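Local coordinates for IPT/TIG domain-containing protein BACOVA_02650 (Bacteroides ovatus, PDB 5E7G), which binds xyloglucan at the surface of the cell and probably mediates its capture before transport into the periplasm for degradation, at residues A[133-138]-A[149-154]. Sequence-based numbering, arbitrary orientation.
Sequences VYLSTE and DVQEIT
The Y134 ring meets V150 at an oblique angle, with CD1 3.6 Å from V150 CG1 and CE1 following closely. Its CG sits between the backbone N and the carbonyl carbon (chi1 67°), a torsion that sets the ring's edge beside S136, whose CB lies in the ring plane. E152 is on the same face of the sheet; its chain bends at chi2 and brings OE1 to 4.1 Å from Y134 CB, while the carboxylate is engaged by R146 in a salt bridge. Replacing Y134 with an alanine would probably open a gap beside V150 and leave its CG1 without the ring carbons it packs against. On the other face L135 and Q151 meet CB to CB at 4.0 Å. I153 CD1 reaches both V133 CG1, at 3.8 Å, and L135 CG. Between the faces runs an antiparallel ladder: L135 and Q151 form the hydrogen-bonded pair, and L135 N reaches Q151 O almost straight (171° at the hydrogen) but from above the carbonyl plane. I153 N adds a 2.7 Å bond to V133 O. This is edge-strand pairing within the second IPT/TIG domain, an immunoglobulin-like fold: strand 151-152 borders a four-stranded sheet, and strand 130-136 is held on its other side by strand 178-183, where V180 and E182 also touch Y134 and L179 meets L135.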
loop_
_atom_site.group_PDB
_atom_site.type_symbol
_atom_site.label_atom_id
_atom_site.label_comp_id
_atom_site.label_asym_id
_atom_site.label_seq_id
_atom_site.Cartn_x
_atom_site.Cartn_y
_atom_site.Cartn_z
ATOM N N VAL A 133 14.425 9.654 24.793
ATOM C CA VAL A 133 13.912 8.835 23.700
ATOM C C VAL A 133 14.246 7.373 23.973
ATOM O O VAL A 133 15.394 7.044 24.269
ATOM C CB VAL A 133 14.499 9.243 22.339
ATOM C CG1 VAL A 133 13.797 8.489 21.219
ATOM C CG2 VAL A 133 14.369 10.744 22.128
ATOM N N TYR A 134 13.243 6.501 23.878
ATOM C CA TYR A 134 13.444 5.090 24.187
ATOM C C TYR A 134 12.589 4.149 23.341
ATOM O O TYR A 134 11.540 4.531 22.813
ATOM C CB TYR A 134 13.167 4.836 25.677
ATOM C CG TYR A 134 11.729 5.023 26.126
ATOM C CD1 TYR A 134 10.799 4.003 25.986
ATOM C CD2 TYR A 134 11.313 6.203 26.728
ATOM C CE1 TYR A 134 9.494 4.161 26.409
ATOM C CE2 TYR A 134 10.009 6.368 27.156
ATOM C CZ TYR A 134 9.104 5.345 26.995
ATOM O OH TYR A 134 7.803 5.505 27.419
ATOM N N LEU A 135 13.078 2.918 23.211
ATOM C CA LEU A 135 12.339 1.829 22.590
ATOM C C LEU A 135 11.753 0.955 23.685
ATOM O O LEU A 135 12.364 0.798 24.741
ATOM C CB LEU A 135 13.247 0.999 21.684
ATOM C CG LEU A 135 13.996 1.761 20.597
ATOM C CD1 LEU A 135 15.013 0.854 19.930
ATOM C CD2 LEU A 135 13.009 2.316 19.580
ATOM N N SER A 136 10.576 0.390 23.444
ATOM C CA SER A 136 9.935 -0.472 24.431
ATOM C C SER A 136 9.041 -1.514 23.770
ATOM O O SER A 136 8.449 -1.271 22.720
ATOM C CB SER A 136 9.119 0.363 25.416
ATOM O OG SER A 136 8.548 -0.453 26.428
ATOM N N THR A 137 8.942 -2.674 24.411
ATOM C CA THR A 137 8.137 -3.778 23.897
ATOM C C THR A 137 6.650 -3.493 24.053
ATOM O O THR A 137 5.818 -4.077 23.356
ATOM C CB THR A 137 8.470 -5.091 24.622
ATOM O OG1 THR A 137 8.128 -4.971 26.009
ATOM C CG2 THR A 137 9.951 -5.417 24.489
ATOM N N GLU A 138 6.325 -2.594 24.976
ATOM C CA GLU A 138 4.944 -2.216 25.247
ATOM C C GLU A 138 4.833 -0.699 25.411
ATOM O O GLU A 138 5.841 -0.005 25.560
ATOM C CB GLU A 138 4.434 -2.944 26.490
ATOM C CG GLU A 138 5.369 -2.860 27.691
ATOM C CD GLU A 138 5.047 -3.891 28.761
ATOM O OE1 GLU A 138 4.872 -5.079 28.409
ATOM O OE2 GLU A 138 4.969 -3.513 29.953
ATOM N N ASP A 149 10.401 -2.122 31.232
ATOM C CA ASP A 149 11.650 -2.337 30.502
ATOM C C ASP A 149 11.714 -1.455 29.264
ATOM O O ASP A 149 10.781 -1.440 28.458
ATOM C CB ASP A 149 11.792 -3.807 30.102
ATOM C CG ASP A 149 12.022 -4.717 31.294
ATOM O OD1 ASP A 149 11.071 -5.420 31.694
ATOM O OD2 ASP A 149 13.152 -4.725 31.831
ATOM N N VAL A 150 12.812 -0.719 29.118
ATOM C CA VAL A 150 12.992 0.157 27.969
ATOM C C VAL A 150 14.445 0.176 27.534
ATOM O O VAL A 150 15.333 -0.240 28.273
ATOM C CB VAL A 150 12.535 1.612 28.264
ATOM C CG1 VAL A 150 11.082 1.634 28.718
ATOM C CG2 VAL A 150 13.435 2.277 29.305
ATOM N N GLN A 151 14.662 0.683 26.326
ATOM C CA GLN A 151 15.970 0.696 25.691
ATOM C C GLN A 151 16.340 2.142 25.361
ATOM O O GLN A 151 16.026 2.645 24.283
ATOM C CB GLN A 151 15.935 -0.173 24.433
ATOM C CG GLN A 151 17.220 -0.878 24.091
ATOM C CD GLN A 151 17.009 -1.930 23.018
ATOM O OE1 GLN A 151 17.528 -1.810 21.909
ATOM N NE2 GLN A 151 16.231 -2.963 23.340
ATOM N N GLU A 152 16.989 2.812 26.307
ATOM C CA GLU A 152 17.280 4.234 26.175
ATOM C C GLU A 152 18.089 4.530 24.918
ATOM O O GLU A 152 19.066 3.843 24.622
ATOM C CB GLU A 152 18.042 4.740 27.400
ATOM C CG GLU A 152 17.814 6.211 27.708
ATOM C CD GLU A 152 16.461 6.483 28.356
ATOM O OE1 GLU A 152 15.769 5.518 28.746
ATOM O OE2 GLU A 152 16.088 7.669 28.476
ATOM N N ILE A 153 17.663 5.551 24.179
ATOM C CA ILE A 153 18.423 6.061 23.045
ATOM C C ILE A 153 19.165 7.304 23.518
ATOM O O ILE A 153 18.557 8.349 23.745
ATOM C CB ILE A 153 17.512 6.378 21.837
ATOM C CG1 ILE A 153 16.810 5.099 21.369
ATOM C CG2 ILE A 153 18.322 6.986 20.690
ATOM C CD1 ILE A 153 15.735 5.312 20.320
ATOM N N THR A 154 20.479 7.170 23.675
ATOM C CA THR A 154 21.312 8.206 24.286
ATOM C C THR A 154 21.749 9.268 23.283
ATOM O O THR A 154 21.868 10.446 23.623
ATOM C CB THR A 154 22.587 7.606 24.918
ATOM O OG1 THR A 154 23.518 7.262 23.883
ATOM C CG2 THR A 154 22.257 6.368 25.747
#